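Local structure of protein argonaute (5I4A) at residues Asn128-Lys134 against Leu149-Leu155. The protein uses short guide RNAs with a 5'-hydroxyl end to find complementary single-stranded DNA or RNA targets and cut them. Numbering follows the deposited sequence.
Sequences NAHLTYK and LPKFTFL. With nucleotides of chain B.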
ATOM      1  N   ASN A 128       5.143 -10.510 -24.651  1.00 58.49           N
ATOM      2  CA  ASN A 128       6.054 -11.493 -24.079  1.00 52.54           C
ATOM      3  C   ASN A 128       5.809 -11.610 -22.580  1.00 51.84           C
ATOM      4  O   ASN A 128       5.702 -10.597 -21.881  1.00 41.80           O
ATOM      5  CB  ASN A 128       7.512 -11.111 -24.337  1.00 55.76           C
ATOM      6  CG  ASN A 128       8.043 -11.670 -25.641  1.00 63.61           C
ATOM      7  OD1 ASN A 128       8.797 -11.008 -26.352  1.00 64.99           O
ATOM      8  ND2 ASN A 128       7.653 -12.899 -25.959  1.00 61.67           N
ATOM      9  N   ALA A 129       5.727 -12.846 -22.093  1.00 52.26           N
ATOM     10  CA  ALA A 129       5.598 -13.129 -20.667  1.00 49.60           C
ATOM     11  C   ALA A 129       6.974 -13.535 -20.151  1.00 55.37           C
ATOM     12  O   ALA A 129       7.439 -14.651 -20.399  1.00 53.65           O
ATOM     13  CB  ALA A 129       4.558 -14.216 -20.415  1.00 49.34           C
ATOM     14  N   HIS A 130       7.625 -12.622 -19.436  1.00 48.88           N
ATOM     15  CA  HIS A 130       8.956 -12.861 -18.894  1.00 39.11           C
ATOM     16  C   HIS A 130       8.843 -13.355 -17.457  1.00 40.98           C
ATOM     17  O   HIS A 130       8.288 -12.661 -16.598  1.00 38.66           O
ATOM     18  CB  HIS A 130       9.793 -11.585 -18.941  1.00 43.26           C
ATOM     19  CG  HIS A 130      10.027 -11.052 -20.320  1.00 36.61           C
ATOM     20  ND1 HIS A 130      11.227 -11.198 -20.981  1.00 37.09           N
ATOM     21  CD2 HIS A 130       9.220 -10.355 -21.155  1.00 38.17           C
ATOM     22  CE1 HIS A 130      11.147 -10.623 -22.168  1.00 40.97           C
ATOM     23  NE2 HIS A 130       9.941 -10.103 -22.298  1.00 40.82           N
ATOM     24  N   LEU A 131       9.366 -14.552 -17.198  1.00 42.47           N
ATOM     25  CA  LEU A 131       9.511 -15.009 -15.823  1.00 44.36           C
ATOM     26  C   LEU A 131      10.389 -14.028 -15.060  1.00 44.04           C
ATOM     27  O   LEU A 131      11.469 -13.653 -15.521  1.00 33.53           O
ATOM     28  CB  LEU A 131      10.112 -16.416 -15.790  1.00 39.96           C
ATOM     29  CG  LEU A 131      10.539 -17.015 -14.446  1.00 36.03           C
ATOM     30  CD1 LEU A 131       9.414 -16.977 -13.424  1.00 35.53           C
ATOM     31  CD2 LEU A 131      11.025 -18.443 -14.645  1.00 46.15           C
ATOM     32  N   THR A 132       9.911 -13.591 -13.900  1.00 46.98           N
ATOM     33  CA  THR A 132      10.569 -12.544 -13.134  1.00 35.42           C
ATOM     34  C   THR A 132      10.752 -13.002 -11.695  1.00 33.92           C
ATOM     35  O   THR A 132       9.941 -13.759 -11.157  1.00 32.31           O
ATOM     36  CB  THR A 132       9.757 -11.231 -13.190  1.00 32.44           C
ATOM     37  OG1 THR A 132       9.552 -10.856 -14.557  1.00 28.94           O
ATOM     38  CG2 THR A 132      10.478 -10.098 -12.474  1.00 29.88           C
ATOM     39  N   TYR A 133      11.843 -12.547 -11.082  1.00 29.47           N
ATOM     40  CA  TYR A 133      12.126 -12.806  -9.676  1.00 34.44           C
ATOM     41  C   TYR A 133      12.420 -11.489  -8.976  1.00 29.91           C
ATOM     42  O   TYR A 133      13.302 -10.736  -9.406  1.00 31.45           O
ATOM     43  CB  TYR A 133      13.311 -13.764  -9.510  1.00 35.97           C
ATOM     44  CG  TYR A 133      13.002 -15.203  -9.858  1.00 37.95           C
ATOM     45  CD1 TYR A 133      12.299 -16.012  -8.976  1.00 39.51           C
ATOM     46  CD2 TYR A 133      13.428 -15.758 -11.059  1.00 39.21           C
ATOM     47  CE1 TYR A 133      12.020 -17.329  -9.281  1.00 35.95           C
ATOM     48  CE2 TYR A 133      13.154 -17.076 -11.373  1.00 41.79           C
ATOM     49  CZ  TYR A 133      12.450 -17.857 -10.480  1.00 46.32           C
ATOM     50  OH  TYR A 133      12.175 -19.169 -10.789  1.00 54.38           O
ATOM     51  N   LYS A 134      11.676 -11.207  -7.912  1.00 35.83           N
ATOM     52  CA  LYS A 134      11.930 -10.058  -7.055  1.00 29.61           C
ATOM     53  C   LYS A 134      12.682 -10.524  -5.817  1.00 30.53           C
ATOM     54  O   LYS A 134      12.274 -11.491  -5.162  1.00 37.53           O
ATOM     55  CB  LYS A 134      10.629  -9.361  -6.657  1.00 28.39           C
ATOM     56  CG  LYS A 134      10.829  -8.275  -5.618  1.00 41.87           C
ATOM     57  CD  LYS A 134       9.691  -7.270  -5.619  1.00 42.40           C
ATOM     58  CE  LYS A 134       9.891  -6.236  -4.521  1.00 35.55           C
ATOM     59  NZ  LYS A 134       8.997  -5.062  -4.680  1.00 42.82           N
ATOM     60  N   LEU A 149      10.872 -14.017  -4.744  1.00 38.12           N
ATOM     61  CA  LEU A 149       9.464 -14.093  -5.095  1.00 39.51           C
ATOM     62  C   LEU A 149       9.324 -14.277  -6.597  1.00 43.62           C
ATOM     63  O   LEU A 149       9.553 -13.318  -7.353  1.00 40.27           O
ATOM     64  CB  LEU A 149       8.729 -12.833  -4.650  1.00 39.33           C
ATOM     65  CG  LEU A 149       7.236 -12.830  -4.982  1.00 36.05           C
ATOM     66  CD1 LEU A 149       6.499 -13.804  -4.078  1.00 32.23           C
ATOM     67  CD2 LEU A 149       6.654 -11.431  -4.872  1.00 44.04           C
ATOM     68  N   PRO A 150       8.971 -15.465  -7.078  1.00 42.45           N
ATOM     69  CA  PRO A 150       8.660 -15.612  -8.501  1.00 42.60           C
ATOM     70  C   PRO A 150       7.422 -14.806  -8.865  1.00 44.06           C
ATOM     71  O   PRO A 150       6.442 -14.760  -8.116  1.00 42.43           O
ATOM     72  CB  PRO A 150       8.428 -17.118  -8.662  1.00 43.27           C
ATOM     73  CG  PRO A 150       8.101 -17.607  -7.289  1.00 47.52           C
ATOM     74  CD  PRO A 150       8.895 -16.747  -6.359  1.00 41.77           C
ATOM     75  N   LYS A 151       7.484 -14.151 -10.017  1.00 50.41           N
ATOM     76  CA  LYS A 151       6.355 -13.395 -10.546  1.00 47.53           C
ATOM     77  C   LYS A 151       6.513 -13.324 -12.061  1.00 45.00           C
ATOM     78  O   LYS A 151       7.318 -14.055 -12.652  1.00 49.60           O
ATOM     79  CB  LYS A 151       6.266 -12.005  -9.903  1.00 41.09           C
ATOM     80  CG  LYS A 151       7.336 -11.026 -10.363  1.00 40.92           C
ATOM     81  CD  LYS A 151       6.952  -9.587 -10.054  1.00 46.46           C
ATOM     82  CE  LYS A 151       7.196  -9.239  -8.597  1.00 45.48           C
ATOM     83  NZ  LYS A 151       7.164  -7.765  -8.382  1.00 39.98           N
ATOM     84  N   PHE A 152       5.750 -12.439 -12.696  1.00 35.50           N
ATOM     85  CA  PHE A 152       5.775 -12.323 -14.143  1.00 31.97           C
ATOM     86  C   PHE A 152       5.751 -10.861 -14.559  1.00 36.30           C
ATOM     87  O   PHE A 152       5.130 -10.017 -13.907  1.00 46.57           O
ATOM     88  CB  PHE A 152       4.605 -13.071 -14.786  1.00 39.47           C
ATOM     89  CG  PHE A 152       4.880 -14.524 -15.007  1.00 41.76           C
ATOM     90  CD1 PHE A 152       5.505 -14.950 -16.164  1.00 46.16           C
ATOM     91  CD2 PHE A 152       4.536 -15.463 -14.049  1.00 41.41           C
ATOM     92  CE1 PHE A 152       5.773 -16.289 -16.372  1.00 45.55           C
ATOM     93  CE2 PHE A 152       4.806 -16.805 -14.250  1.00 44.07           C
ATOM     94  CZ  PHE A 152       5.423 -17.217 -15.415  1.00 36.60           C
ATOM     95  N   THR A 153       6.445 -10.579 -15.657  1.00 42.25           N
ATOM     96  CA  THR A 153       6.444  -9.273 -16.295  1.00 42.44           C
ATOM     97  C   THR A 153       6.025  -9.458 -17.743  1.00 51.60           C
ATOM     98  O   THR A 153       6.602 -10.286 -18.457  1.00 53.54           O
ATOM     99  CB  THR A 153       7.821  -8.610 -16.225  1.00 41.27           C
ATOM    100  OG1 THR A 153       8.357  -8.753 -14.904  1.00 36.20           O
ATOM    101  CG2 THR A 153       7.717  -7.131 -16.560  1.00 40.98           C
ATOM    102  N   PHE A 154       5.018  -8.706 -18.166  1.00 45.38           N
ATOM    103  CA  PHE A 154       4.489  -8.793 -19.519  1.00 47.48           C
ATOM    104  C   PHE A 154       4.941  -7.563 -20.292  1.00 38.70           C
ATOM    105  O   PHE A 154       4.559  -6.436 -19.956  1.00 44.82           O
ATOM    106  CB  PHE A 154       2.967  -8.923 -19.493  1.00 45.67           C
ATOM    107  CG  PHE A 154       2.487 -10.082 -18.666  1.00 40.70           C
ATOM    108  CD1 PHE A 154       2.432 -11.357 -19.204  1.00 34.25           C
ATOM    109  CD2 PHE A 154       2.120  -9.903 -17.343  1.00 39.24           C
ATOM    110  CE1 PHE A 154       2.004 -12.427 -18.441  1.00 35.10           C
ATOM    111  CE2 PHE A 154       1.694 -10.970 -16.576  1.00 39.27           C
ATOM    112  CZ  PHE A 154       1.637 -12.233 -17.125  1.00 37.46           C
ATOM    113  N   LEU A 155       5.769  -7.783 -21.310  1.00 38.18           N
ATOM    114  CA  LEU A 155       6.380  -6.712 -22.077  1.00 44.12           C
ATOM    115  C   LEU A 155       6.118  -6.926 -23.559  1.00 45.78           C
ATOM    116  O   LEU A 155       5.909  -8.055 -24.014  1.00 40.74           O
ATOM    117  CB  LEU A 155       7.895  -6.639 -21.834  1.00 43.25           C
ATOM    118  CG  LEU A 155       8.388  -6.453 -20.398  1.00 39.96           C
ATOM    119  CD1 LEU A 155       9.887  -6.693 -20.328  1.00 35.80           C
ATOM    120  CD2 LEU A 155       8.045  -5.065 -19.883  1.00 34.27           C
TER
ATOM    121  P     C B   9       7.115  -3.153  -7.331  1.00 67.10           P
ATOM    122  OP1   C B   9       7.669  -4.504  -7.073  1.00 69.76           O
ATOM    123  OP2   C B   9       5.655  -2.990  -7.551  1.00 71.64           O
ATOM    124  O5'   C B   9       7.552  -2.201  -6.131  1.00 64.61           O
ATOM    125  C5'   C B   9       8.901  -2.165  -5.690  1.00 70.06           C
ATOM    126  C4'   C B   9       9.416  -0.755  -5.558  1.00 72.06           C
ATOM    127  O4'   C B   9       8.779   0.090  -6.551  1.00 70.97           O
ATOM    128  C3'   C B   9       9.129  -0.059  -4.237  1.00 72.13           C
ATOM    129  O3'   C B   9      10.061  -0.402  -3.223  1.00 74.23           O
ATOM    130  C2'   C B   9       9.173   1.414  -4.621  1.00 70.05           C
ATOM    131  O2'   C B   9      10.515   1.861  -4.733  1.00 67.03           O
ATOM    132  C1'   C B   9       8.561   1.380  -6.021  1.00 71.35           C
TER
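Thr132 and Thr153 bring their hydroxyls unusually close across the strands, OG1 to OG1 at 2.4 Å, a distance so short that it is doubtful as a normal hydrogen bond; which oxygen holds the proton is not settled. Each OG1 stands beside its own backbone N (chi1 -56° and -45°), which turns the two oxygens to each other. On the same face, the CD1 methyl of Leu155 lies over the His130 ring, 4.1 Å from its centroid, a CH-pi contact, while Thr153 O meets the ring edge in plane and ND1 bonds Ser114 O on strand 111-120. With an alanine in place of His130, the Leu155 methyl would probably lose the ring it covers and Ser114 O its side-chain partner. The segments form part of an antiparallel beta hairpin in linker L1. Beyond Thr132, Lys134, long and cationic, extends from the sheet to the guide RNA, where NZ donates a 2.8 Å hydrogen bond to OP1 of C9 of chain B; Lys151 NZ, hydrogen-bonded to Asn111 OD1, is merely nearby, 3.6 Å from that OP1, and its charge probably helps to offset the phosphate's. On the other face, Tyr133 CE1 packs 3.7 Å from Pro150 CB, and the small Ala129 methyl rests against Phe154 CE1.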